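Uncharacterized protein (Pyrococcus abyssi, PDB 5IFF) acts as the restriction DNA glycosylase R.PabI, which probably excises adenine from its target sequence, and binds nonspecific double-stranded DNA as a tetramer. Local coordinates at residues A[3-8]-A[12-17]; A[60-65]-A[206-211]; A[70-75]-A[193-198]; A[172-175]-A[179-182]. The protein carries 2 engineered substitutions. All coordinates share one frame; numbering follows the deposited sequence.

Contact 1. Residues A[3-8]-A[12-17]; sequences ASVSFE and IVVRLP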
loop_
_atom_site.group_PDB
_atom_site.type_symbol
_atom_site.label_atom_id
_atom_site.label_comp_id
_atom_site.label_asym_id
_atom_site.label_seq_id
_atom_site.Cartn_x
_atom_site.Cartn_y
_atom_site.Cartn_z
ATOM N N ALA A 3 -15.437 13.778 -0.786
ATOM C CA ALA A 3 -16.687 14.561 -0.827
ATOM C C ALA A 3 -16.380 15.986 -1.308
ATOM O O ALA A 3 -15.226 16.447 -1.251
ATOM C CB ALA A 3 -17.309 14.615 0.538
ATOM N N SER A 4 -17.398 16.689 -1.782
ATOM C CA SER A 4 -17.196 18.068 -2.233
ATOM C C SER A 4 -18.319 18.918 -1.617
ATOM O O SER A 4 -19.508 18.646 -1.851
ATOM C CB SER A 4 -17.185 18.084 -3.750
ATOM O OG SER A 4 -17.055 19.362 -4.264
ATOM N N VAL A 5 -17.942 19.898 -0.794
ATOM C CA VAL A 5 -18.876 20.632 0.051
ATOM C C VAL A 5 -19.021 22.025 -0.485
ATOM O O VAL A 5 -18.023 22.676 -0.739
ATOM C CB VAL A 5 -18.405 20.729 1.533
ATOM C CG1 VAL A 5 -19.408 21.544 2.333
ATOM C CG2 VAL A 5 -18.207 19.326 2.152
ATOM N N SER A 6 -20.244 22.522 -0.638
ATOM C CA SER A 6 -20.387 23.877 -1.169
ATOM C C SER A 6 -21.587 24.575 -0.537
ATOM O O SER A 6 -22.396 23.929 0.125
ATOM C CB SER A 6 -20.525 23.834 -2.691
ATOM O OG SER A 6 -21.706 23.114 -3.029
ATOM N N PHE A 7 -21.655 25.899 -0.701
ATOM C CA PHE A 7 -22.861 26.647 -0.391
ATOM C C PHE A 7 -23.622 26.914 -1.687
ATOM O O PHE A 7 -23.065 27.504 -2.607
ATOM C CB PHE A 7 -22.537 27.971 0.336
ATOM C CG PHE A 7 -23.753 28.848 0.555
ATOM C CD1 PHE A 7 -24.626 28.593 1.611
ATOM C CD2 PHE A 7 -24.042 29.890 -0.322
ATOM C CE1 PHE A 7 -25.751 29.368 1.803
ATOM C CE2 PHE A 7 -25.173 30.683 -0.143
ATOM C CZ PHE A 7 -26.036 30.418 0.915
ATOM N N GLU A 8 -24.885 26.468 -1.750
ATOM C CA GLU A 8 -25.768 26.693 -2.905
ATOM C C GLU A 8 -27.213 26.965 -2.500
ATOM O O GLU A 8 -27.791 26.202 -1.711
ATOM C CB GLU A 8 -25.785 25.471 -3.837
ATOM C CG GLU A 8 -24.490 25.174 -4.478
ATOM C CD GLU A 8 -24.442 23.782 -5.056
ATOM O OE1 GLU A 8 -25.494 23.221 -5.456
ATOM O OE2 GLU A 8 -23.323 23.255 -5.121
ATOM N N ILE A 12 -26.178 24.255 2.726
ATOM C CA ILE A 12 -24.876 23.598 2.589
ATOM C C ILE A 12 -25.147 22.297 1.815
ATOM O O ILE A 12 -26.047 21.545 2.178
ATOM C CB ILE A 12 -24.231 23.295 3.943
ATOM C CG1 ILE A 12 -23.976 24.602 4.722
ATOM C CG2 ILE A 12 -22.945 22.440 3.778
ATOM C CD1 ILE A 12 -23.368 25.705 3.868
ATOM N N VAL A 13 -24.395 22.061 0.744
ATOM C CA VAL A 13 -24.618 20.872 -0.086
ATOM C C VAL A 13 -23.330 20.039 -0.139
ATOM O O VAL A 13 -22.211 20.609 -0.121
ATOM C CB VAL A 13 -25.058 21.296 -1.495
ATOM C CG1 VAL A 13 -25.131 20.071 -2.412
ATOM C CG2 VAL A 13 -26.423 22.027 -1.448
ATOM N N VAL A 14 -23.451 18.717 -0.089
ATOM C CA VAL A 14 -22.266 17.857 -0.243
ATOM C C VAL A 14 -22.464 16.916 -1.403
ATOM O O VAL A 14 -23.546 16.298 -1.544
ATOM C CB VAL A 14 -21.973 17.065 1.019
ATOM C CG1 VAL A 14 -20.650 16.270 0.864
ATOM C CG2 VAL A 14 -21.788 18.027 2.173
ATOM N N ARG A 15 -21.458 16.816 -2.263
ATOM C CA ARG A 15 -21.568 15.834 -3.346
ATOM C C ARG A 15 -20.686 14.619 -2.994
ATOM O O ARG A 15 -19.510 14.769 -2.585
ATOM C CB ARG A 15 -21.194 16.466 -4.678
ATOM C CG ARG A 15 -22.216 17.502 -5.123
ATOM C CD ARG A 15 -21.906 18.100 -6.465
ATOM N NE ARG A 15 -23.059 18.798 -7.068
ATOM C CZ ARG A 15 -23.522 19.975 -6.669
ATOM N NH1 ARG A 15 -22.941 20.617 -5.662
ATOM N NH2 ARG A 15 -24.562 20.520 -7.285
ATOM N N LEU A 16 -21.300 13.437 -3.097
ATOM C CA LEU A 16 -20.748 12.187 -2.604
ATOM C C LEU A 16 -20.726 11.131 -3.678
ATOM O O LEU A 16 -21.724 10.943 -4.401
ATOM C CB LEU A 16 -21.571 11.681 -1.411
ATOM C CG LEU A 16 -21.586 12.602 -0.181
ATOM C CD1 LEU A 16 -22.591 12.080 0.775
ATOM C CD2 LEU A 16 -20.225 12.593 0.489
ATOM N N PRO A 17 -19.592 10.429 -3.793
ATOM C CA PRO A 17 -19.473 9.287 -4.699
ATOM C C PRO A 17 -20.305 8.133 -4.197
ATOM O O PRO A 17 -20.395 7.851 -2.987
ATOM C CB PRO A 17 -17.991 8.934 -4.639
ATOM C CG PRO A 17 -17.592 9.339 -3.245
ATOM C CD PRO A 17 -18.399 10.583 -2.936
HETATM O O HOH W 1 -20.960 20.320 -3.487
#
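Arg15 reaches back over the hairpin to Glu8, with the first torsion setting CG anti to its own carbonyl carbon (chi1 -68°) and an extended chain doing the rest. Its NH1 donates to Glu8 OE2 at 2.7 Å, close to the guanidinium plane and on the syn lone pair. The other leg of this salt bridge, Arg15 NH2 to Glu8 OE1, is weak at 3.4 Å, and the carboxylate and guanidinium planes stand 32° apart. Glu8 OE2 takes a second bond, 2.6 Å, from Ser6 OG, which comes from above the carboxylate. A water accepts from Arg15 NH1 and donates to both Ser6 OG and Ser4 O, tying the cluster to the backbone. The backbones carrying this cluster form antiparallel hydrogen-bonded pairs at Ser4-Arg15 and Ser6-Val13.

Ile12 works on the other face, with Val5, Phe7 and Val14. Its CD1 meets the edge of the Phe7 ring, 3.9 Å from CD1 of that ring, while its CG2 lies 3.9 Å from Val5 CG1. This apolar face packs on helix 72-81 and on Trp58 of strand 54-59, and the Phe7 ring stacks with His82. Strand 12-17 is the middle one of its sheet, bonded along its far edge to strand 181-186.

Contact 2. Residues A[60-65]-A[206-211]; sequences ISYARD and KNDIVK
Tyr62 drives its ring against helix 203-216 and meets it in two ways, one polar and one apolar. A chi1 of 51° sets CG between the backbone N and the carbonyl carbon, which points the ring that way. The polar contact is a very short hydrogen bond: Tyr62 OH donates to Asp208 OD2 at 2.5 Å. OD2 lies at the edge of the ring, near its plane, but the carboxylate is turned so that its own plane stands 71° from that of the ring. Asp208 CB also sits close, 3.2 Å from Tyr62 OH. His205 ND1, one turn earlier in the helix, hydrogen-bonds to the same hydroxyl.

The apolar contact is a CH-pi interaction. Ile209 CD1 lies over one face of the Tyr62 ring, 4.0 Å from the centroid and 23° off the normal, displaced toward CD2, which it approaches to 3.7 Å. The partners at the hydroxyl fix where the phenol end sits; Ile209 CD1 and Phe198 restrain ring rotation. A phenylalanine here, having no hydroxyl, would probably leave Asp208 OD2 and His205 ND1 without their shared partner.

The loop that carries Tyr62 links strand 54-59 to helix 72-81 and also holds Ile60 of the adenine site, which has no adenine bound in this chain. Helix 188-201 closes in beside it: Phe198 packs edge-to-face with the Tyr62 ring and, with Leu195, also touches Ile209.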
loop_
_atom_site.group_PDB
_atom_site.type_symbol
_atom_site.label_atom_id
_atom_site.label_comp_id
_atom_site.label_asym_id
_atom_site.label_seq_id
_atom_site.Cartn_x
_atom_site.Cartn_y
_atom_site.Cartn_z
ATOM N N ILE A 60 -16.532 10.562 8.642
ATOM C CA ILE A 60 -16.354 11.972 8.382
ATOM C C ILE A 60 -15.292 12.582 9.329
ATOM O O ILE A 60 -15.081 12.099 10.453
ATOM C CB ILE A 60 -17.687 12.714 8.507
ATOM C CG1 ILE A 60 -17.583 14.136 7.954
ATOM C CG2 ILE A 60 -18.190 12.709 9.979
ATOM C CD1 ILE A 60 -18.980 14.837 7.862
ATOM N N SER A 61 -14.601 13.614 8.844
ATOM C CA SER A 61 -13.483 14.228 9.595
ATOM C C SER A 61 -13.756 15.727 9.759
ATOM O O SER A 61 -14.688 16.246 9.144
ATOM C CB SER A 61 -12.140 14.026 8.867
ATOM O OG SER A 61 -11.817 12.663 8.754
ATOM N N TYR A 62 -12.933 16.432 10.553
ATOM C CA TYR A 62 -13.109 17.904 10.645
ATOM C C TYR A 62 -11.780 18.634 10.303
ATOM O O TYR A 62 -11.728 19.853 10.243
ATOM C CB TYR A 62 -13.628 18.300 12.042
ATOM C CG TYR A 62 -12.832 17.737 13.217
ATOM C CD1 TYR A 62 -11.587 18.257 13.544
ATOM C CD2 TYR A 62 -13.333 16.677 13.989
ATOM C CE1 TYR A 62 -10.816 17.742 14.620
ATOM C CE2 TYR A 62 -12.588 16.143 15.070
ATOM C CZ TYR A 62 -11.335 16.696 15.385
ATOM O OH TYR A 62 -10.569 16.207 16.410
ATOM N N ALA A 63 -10.705 17.880 10.057
ATOM C CA ALA A 63 -9.426 18.489 9.714
ATOM C C ALA A 63 -8.679 17.589 8.750
ATOM O O ALA A 63 -8.950 16.373 8.676
ATOM C CB ALA A 63 -8.597 18.761 10.975
ATOM N N ARG A 64 -7.820 18.197 7.944
ATOM C CA ARG A 64 -6.932 17.468 7.033
ATOM C C ARG A 64 -5.623 18.252 6.908
ATOM O O ARG A 64 -5.644 19.462 6.677
ATOM C CB ARG A 64 -7.570 17.260 5.648
ATOM C CG ARG A 64 -6.607 16.565 4.685
ATOM C CD ARG A 64 -7.241 16.009 3.435
ATOM N NE ARG A 64 -7.618 17.052 2.496
ATOM C CZ ARG A 64 -7.935 16.829 1.231
ATOM N NH1 ARG A 64 -7.927 15.596 0.740
ATOM N NH2 ARG A 64 -8.273 17.852 0.457
ATOM N N ASP A 65 -4.500 17.560 7.090
ATOM C CA ASP A 65 -3.165 18.168 7.018
ATOM C C ASP A 65 -3.047 19.252 8.070
ATOM O O ASP A 65 -2.444 20.274 7.821
ATOM C CB ASP A 65 -2.885 18.754 5.616
ATOM C CG ASP A 65 -3.126 17.743 4.477
ATOM O OD1 ASP A 65 -2.802 16.555 4.663
ATOM O OD2 ASP A 65 -3.637 18.131 3.395
ATOM N N LYS A 206 -13.035 16.646 21.577
ATOM C CA LYS A 206 -13.799 17.792 22.132
ATOM C C LYS A 206 -12.952 19.082 22.107
ATOM O O LYS A 206 -13.427 20.174 21.708
ATOM C CB LYS A 206 -14.247 17.489 23.582
ATOM C CG LYS A 206 -14.992 18.694 24.217
ATOM C CD LYS A 206 -15.517 18.423 25.644
ATOM C CE LYS A 206 -14.619 18.995 26.676
ATOM N NZ LYS A 206 -15.163 18.856 28.111
ATOM N N ASN A 207 -11.706 18.961 22.567
ATOM C CA ASN A 207 -10.818 20.108 22.597
ATOM C C ASN A 207 -10.651 20.664 21.209
ATOM O O ASN A 207 -10.663 21.889 21.029
ATOM C CB ASN A 207 -9.442 19.725 23.187
ATOM C CG ASN A 207 -9.523 19.432 24.679
ATOM O OD1 ASN A 207 -10.470 19.843 25.369
ATOM N ND2 ASN A 207 -8.524 18.751 25.190
ATOM N N ASP A 208 -10.525 19.762 20.226
ATOM C CA ASP A 208 -10.381 20.205 18.842
ATOM C C ASP A 208 -11.610 20.966 18.389
ATOM O O ASP A 208 -11.481 22.010 17.750
ATOM C CB ASP A 208 -10.157 19.057 17.865
ATOM C CG ASP A 208 -8.773 18.450 17.956
ATOM O OD1 ASP A 208 -7.856 19.090 18.542
ATOM O OD2 ASP A 208 -8.613 17.347 17.376
ATOM N N ILE A 209 -12.791 20.394 18.662
ATOM C CA ILE A 209 -14.040 21.022 18.240
ATOM C C ILE A 209 -14.231 22.380 18.934
ATOM O O ILE A 209 -14.641 23.336 18.290
ATOM C CB ILE A 209 -15.279 20.143 18.552
ATOM C CG1 ILE A 209 -15.209 18.824 17.762
ATOM C CG2 ILE A 209 -16.614 20.912 18.216
ATOM C CD1 ILE A 209 -15.104 19.059 16.200
ATOM N N VAL A 210 -13.964 22.453 20.241
ATOM C CA VAL A 210 -14.170 23.740 20.953
ATOM C C VAL A 210 -13.284 24.881 20.421
ATOM O O VAL A 210 -13.758 25.994 20.200
ATOM C CB VAL A 210 -13.965 23.517 22.464
ATOM C CG1 VAL A 210 -13.870 24.827 23.223
ATOM C CG2 VAL A 210 -15.074 22.665 22.992
ATOM N N LYS A 211 -11.997 24.595 20.204
ATOM C CA LYS A 211 -11.066 25.535 19.615
ATOM C C LYS A 211 -11.509 25.989 18.200
ATOM O O LYS A 211 -11.416 27.186 17.846
ATOM C CB LYS A 211 -9.672 24.895 19.588
ATOM C CG LYS A 211 -8.595 25.749 18.991
ATOM C CD LYS A 211 -7.198 25.229 19.308
ATOM C CE LYS A 211 -6.117 26.172 18.766
ATOM N NZ LYS A 211 -6.418 27.606 19.056
#

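Contact 3. Residues A[70-75]-A[193-198]; sequences YELSRM and ELLKAF
Leu72 pushes its two methyls against helix 188-201, and CD2 does most of the work. That methyl sits among Leu194 CB, Leu195 CD2 and Phe198 CD2, at 3.8 Å from the last. Leu72 and Phe198 run past each other in opposite directions, bringing the methyl obliquely to the ring. The other branch, CD1, lies 4.0 Å from Leu194 CB. With CG anti to the backbone N (chi1 -177°), the isobutyl group of Leu72 stands out from the start of helix 72-81 and both branches reach across.

The second shell is polar and holds that helix start. Glu71, in the N-cap position, sends OE1 to Ser61 N and OE2 to Trp58 NE1. Ser73 OG accepts from Tyr70 N at 2.9 Å and also bonds to Tyr62 O, while the backbone of Leu72 itself pairs with Ser61. On the opposite helix, Phe198 packs edge-to-face with His205, and both Leu194 and Phe198 touch Val158, an adenine-binding residue.

No hydrogen bond crosses between 70-75 and 193-198. This is buried apolar packing of the first turn of helix 72-81 on helix 188-201, and the polar bonds behind Leu72 probably hold the helix start in place for it.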
loop_
_atom_site.group_PDB
_atom_site.type_symbol
_atom_site.label_atom_id
_atom_site.label_comp_id
_atom_site.label_asym_id
_atom_site.label_seq_id
_atom_site.Cartn_x
_atom_site.Cartn_y
_atom_site.Cartn_z
ATOM N N TYR A 70 -12.174 21.229 6.003
ATOM C CA TYR A 70 -12.304 19.893 5.397
ATOM C C TYR A 70 -13.508 19.200 5.938
ATOM O O TYR A 70 -13.667 19.128 7.160
ATOM C CB TYR A 70 -11.059 19.056 5.707
ATOM C CG TYR A 70 -11.064 17.631 5.114
ATOM C CD1 TYR A 70 -10.983 17.428 3.726
ATOM C CD2 TYR A 70 -11.093 16.501 5.952
ATOM C CE1 TYR A 70 -10.953 16.132 3.182
ATOM C CE2 TYR A 70 -11.037 15.199 5.423
ATOM C CZ TYR A 70 -11.005 15.020 4.043
ATOM O OH TYR A 70 -10.962 13.732 3.524
ATOM N N GLU A 71 -14.372 18.715 5.046
ATOM C CA GLU A 71 -15.611 18.021 5.411
ATOM C C GLU A 71 -16.422 18.769 6.484
ATOM O O GLU A 71 -16.954 19.830 6.206
ATOM C CB GLU A 71 -15.290 16.599 5.845
ATOM C CG GLU A 71 -14.656 15.811 4.690
ATOM C CD GLU A 71 -14.528 14.316 4.958
ATOM O OE1 GLU A 71 -14.402 13.871 6.124
ATOM O OE2 GLU A 71 -14.507 13.590 3.962
ATOM N N LEU A 72 -16.539 18.215 7.690
ATOM C CA LEU A 72 -17.396 18.851 8.666
ATOM C C LEU A 72 -16.925 20.305 8.970
ATOM O O LEU A 72 -17.763 21.157 9.164
ATOM C CB LEU A 72 -17.440 18.036 9.984
ATOM C CG LEU A 72 -18.388 18.625 11.057
ATOM C CD1 LEU A 72 -19.904 18.687 10.650
ATOM C CD2 LEU A 72 -18.259 17.832 12.369
ATOM N N SER A 73 -15.612 20.583 9.032
ATOM C CA SER A 73 -15.257 21.975 9.367
ATOM C C SER A 73 -15.607 22.920 8.212
ATOM O O SER A 73 -15.924 24.101 8.432
ATOM C CB SER A 73 -13.761 22.157 9.740
ATOM O OG SER A 73 -12.851 21.589 8.805
ATOM N N ARG A 74 -15.529 22.427 6.978
ATOM C CA ARG A 74 -15.897 23.290 5.863
ATOM C C ARG A 74 -17.429 23.497 5.842
ATOM O O ARG A 74 -17.900 24.620 5.563
ATOM C CB ARG A 74 -15.365 22.737 4.516
ATOM C CG ARG A 74 -15.885 23.542 3.283
ATOM C CD ARG A 74 -15.224 23.110 1.967
ATOM N NE ARG A 74 -13.849 23.607 1.854
ATOM C CZ ARG A 74 -13.106 23.548 0.747
ATOM N NH1 ARG A 74 -13.590 22.996 -0.362
ATOM N NH2 ARG A 74 -11.867 24.036 0.751
ATOM N N MET A 75 -18.199 22.446 6.170
ATOM C CA MET A 75 -19.639 22.578 6.286
ATOM C C MET A 75 -19.996 23.676 7.297
ATOM O O MET A 75 -20.817 24.569 7.042
ATOM C CB MET A 75 -20.262 21.274 6.754
ATOM C CG MET A 75 -20.201 20.206 5.667
ATOM S SD MET A 75 -20.471 18.543 6.303
ATOM C CE MET A 75 -21.794 18.617 7.354
ATOM N N GLU A 193 -25.374 17.719 15.429
ATOM C CA GLU A 193 -25.158 16.413 16.057
ATOM C C GLU A 193 -23.831 15.790 15.735
ATOM O O GLU A 193 -23.351 15.003 16.550
ATOM C CB GLU A 193 -26.302 15.441 15.686
ATOM C CG GLU A 193 -27.692 15.868 16.237
ATOM C CD GLU A 193 -27.741 15.951 17.766
ATOM O OE1 GLU A 193 -26.939 15.285 18.452
ATOM O OE2 GLU A 193 -28.595 16.671 18.307
ATOM N N LEU A 194 -23.251 16.077 14.559
ATOM C CA LEU A 194 -21.945 15.578 14.226
ATOM C C LEU A 194 -20.876 16.279 15.123
ATOM O O LEU A 194 -19.924 15.633 15.582
ATOM C CB LEU A 194 -21.610 15.789 12.734
ATOM C CG LEU A 194 -22.279 14.738 11.799
ATOM C CD1 LEU A 194 -22.108 15.217 10.321
ATOM C CD2 LEU A 194 -21.599 13.351 12.068
ATOM N N LEU A 195 -21.099 17.576 15.435
ATOM C CA LEU A 195 -20.193 18.303 16.343
ATOM C C LEU A 195 -20.333 17.711 17.711
ATOM O O LEU A 195 -19.339 17.443 18.351
ATOM C CB LEU A 195 -20.524 19.818 16.378
ATOM C CG LEU A 195 -20.130 20.503 15.055
ATOM C CD1 LEU A 195 -20.872 21.890 15.000
ATOM C CD2 LEU A 195 -18.590 20.700 14.881
ATOM N N LYS A 196 -21.568 17.443 18.129
ATOM C CA LYS A 196 -21.782 16.820 19.443
ATOM C C LYS A 196 -21.182 15.427 19.513
ATOM O O LYS A 196 -20.651 15.029 20.576
ATOM C CB LYS A 196 -23.244 16.750 19.774
ATOM C CG LYS A 196 -23.821 18.169 20.087
ATOM C CD LYS A 196 -25.355 18.142 20.182
ATOM C CE LYS A 196 -25.787 17.426 21.419
ATOM N NZ LYS A 196 -27.171 17.853 21.791
ATOM N N ALA A 197 -21.268 14.688 18.405
ATOM C CA ALA A 197 -20.622 13.362 18.343
ATOM C C ALA A 197 -19.105 13.459 18.621
ATOM O O ALA A 197 -18.549 12.696 19.426
ATOM C CB ALA A 197 -20.894 12.688 16.972
ATOM N N PHE A 198 -18.416 14.384 17.963
ATOM C CA PHE A 198 -17.006 14.497 18.174
ATOM C C PHE A 198 -16.692 14.940 19.616
ATOM O O PHE A 198 -15.689 14.501 20.217
ATOM C CB PHE A 198 -16.399 15.481 17.144
ATOM C CG PHE A 198 -16.091 14.839 15.823
ATOM C CD1 PHE A 198 -15.077 13.871 15.738
ATOM C CD2 PHE A 198 -16.812 15.164 14.666
ATOM C CE1 PHE A 198 -14.749 13.256 14.498
ATOM C CE2 PHE A 198 -16.514 14.544 13.428
ATOM C CZ PHE A 198 -15.486 13.597 13.343
#

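Contact 4. Residues A[172-175]-A[179-182]; sequences AGRV and NEVV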
loop_
_atom_site.group_PDB
_atom_site.type_symbol
_atom_site.label_atom_id
_atom_site.label_comp_id
_atom_site.label_asym_id
_atom_site.label_seq_id
_atom_site.Cartn_x
_atom_site.Cartn_y
_atom_site.Cartn_z
ATOM N N ALA A 172 -34.200 5.722 -6.486
ATOM C CA ALA A 172 -35.293 4.723 -6.626
ATOM C C ALA A 172 -35.420 4.119 -8.019
ATOM O O ALA A 172 -35.754 4.818 -8.965
ATOM C CB ALA A 172 -36.663 5.349 -6.236
ATOM N N GLY A 173 -35.176 2.811 -8.146
ATOM C CA GLY A 173 -35.323 2.130 -9.410
ATOM C C GLY A 173 -34.363 2.528 -10.505
ATOM O O GLY A 173 -34.673 2.395 -11.677
ATOM N N ARG A 174 -33.170 2.944 -10.109
ATOM C CA ARG A 174 -32.199 3.547 -11.012
ATOM C C ARG A 174 -30.873 2.773 -10.912
ATOM O O ARG A 174 -30.522 2.307 -9.814
ATOM C CB ARG A 174 -32.008 5.029 -10.612
ATOM C CG ARG A 174 -31.063 5.792 -11.477
ATOM C CD ARG A 174 -31.361 7.259 -11.514
ATOM N NE ARG A 174 -30.741 8.013 -10.424
ATOM C CZ ARG A 174 -29.441 8.259 -10.335
ATOM N NH1 ARG A 174 -28.608 7.770 -11.260
ATOM N NH2 ARG A 174 -28.973 8.981 -9.316
ATOM N N VAL A 175 -30.125 2.660 -12.005
ATOM C CA VAL A 175 -28.740 2.167 -11.875
ATOM C C VAL A 175 -27.667 3.294 -11.880
ATOM O O VAL A 175 -27.554 4.076 -12.818
ATOM C CB VAL A 175 -28.385 1.127 -12.968
ATOM C CG1 VAL A 175 -28.363 1.745 -14.357
ATOM C CG2 VAL A 175 -27.047 0.487 -12.659
ATOM N N ASN A 179 -18.782 6.236 -11.916
ATOM C CA ASN A 179 -18.302 7.363 -11.100
ATOM C C ASN A 179 -19.423 8.344 -10.708
ATOM O O ASN A 179 -19.204 9.551 -10.574
ATOM C CB ASN A 179 -17.190 8.112 -11.836
ATOM C CG ASN A 179 -16.035 7.204 -12.226
ATOM O OD1 ASN A 179 -15.619 6.348 -11.445
ATOM N ND2 ASN A 179 -15.522 7.379 -13.442
ATOM N N GLU A 180 -20.622 7.815 -10.526
ATOM C CA GLU A 180 -21.754 8.661 -10.157
ATOM C C GLU A 180 -21.490 9.419 -8.865
ATOM O O GLU A 180 -21.023 8.851 -7.880
ATOM C CB GLU A 180 -23.026 7.827 -10.021
ATOM C CG GLU A 180 -24.205 8.620 -9.439
ATOM C CD GLU A 180 -25.421 8.616 -10.344
ATOM O OE1 GLU A 180 -25.449 7.775 -11.256
ATOM O OE2 GLU A 180 -26.324 9.470 -10.131
ATOM N N VAL A 181 -21.838 10.703 -8.872
ATOM C CA VAL A 181 -21.815 11.532 -7.700
ATOM C C VAL A 181 -23.244 12.070 -7.391
ATOM O O VAL A 181 -23.919 12.541 -8.298
ATOM C CB VAL A 181 -20.833 12.673 -7.930
ATOM C CG1 VAL A 181 -21.042 13.737 -6.929
ATOM C CG2 VAL A 181 -19.362 12.118 -7.921
ATOM N N VAL A 182 -23.714 11.949 -6.142
ATOM C CA VAL A 182 -25.058 12.408 -5.806
ATOM C C VAL A 182 -24.965 13.621 -4.913
ATOM O O VAL A 182 -23.889 13.934 -4.385
ATOM C CB VAL A 182 -25.904 11.333 -5.103
ATOM C CG1 VAL A 182 -26.112 10.128 -6.067
ATOM C CG2 VAL A 182 -25.240 10.934 -3.774
#
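Glu180 OE2 is gripped by both terminal nitrogens of Arg174. NH2 is the nearer, 2.8 Å from OE2, and NH1 of the same guanidinium stands 3.1 Å from OE2; the two come from the same face of the carboxylate plane, NH2 well above it. Arg174 NH1 also donates to Glu180 OE1 at 3.2 Å, the straighter of its two bonds (164°), so its reach is shared between the oxygens. The salt bridge is therefore end-on and two-nitrogen, but skewed: both oxygens lie close to the guanidinium plane, while the carboxylate is rotated 36° from it.

The two side chains come from opposite directions. That of Arg174 leaves with CG anti to the backbone N and then bends at chi3 (86°), which swings the guanidinium toward Glu180. The loop itself completes the grip. Arg174 NE bonds to Ser170 O and NH2 to Pro169 O, while Glu180 OE1 also accepts from the backbone N of Arg177. The buried carboxylate is thus satisfied by charge and by backbone, and bonds at NE, NH1 and NH2 probably hold the guanidinium from turning. A leucine in place of Arg174, with neither charge nor N-H groups, would probably leave Glu180 without its counter-charge and the carbonyls of Ser170 and Pro169 without these donors.

Backbone bonds join Arg174 to Phe45 and Glu180 to Ile18. The arrangement is a buried arginine-glutamate salt bridge that pins an irregular connection against the start of strand 181-186, away from the adenine site, although the DNA comes within about 5 Å of its nearest atom.

Contacts 2 and 3 form one block, their centres 8 Å apart, beside the adenine-binding residues: contact 2 contains Ile60, and in contact 3 the side chains of Phe198 and Leu194 come within about 4 Å of those of Val158 and Ile60. No adenine is bound to this chain. Contact 1 leans on that block from the hairpin, with Val5 CG1 3.7 Å from Met75 CG, its centre 14 Å from that of contact 3. The 179-182 side of contact 4 enters the neighbouring strand of the hairpin's sheet, Leu16 O and Val182 N lying 2.8 Å apart, but the contact's centre is about 31 Å from that of contact 2, across the chain's centre.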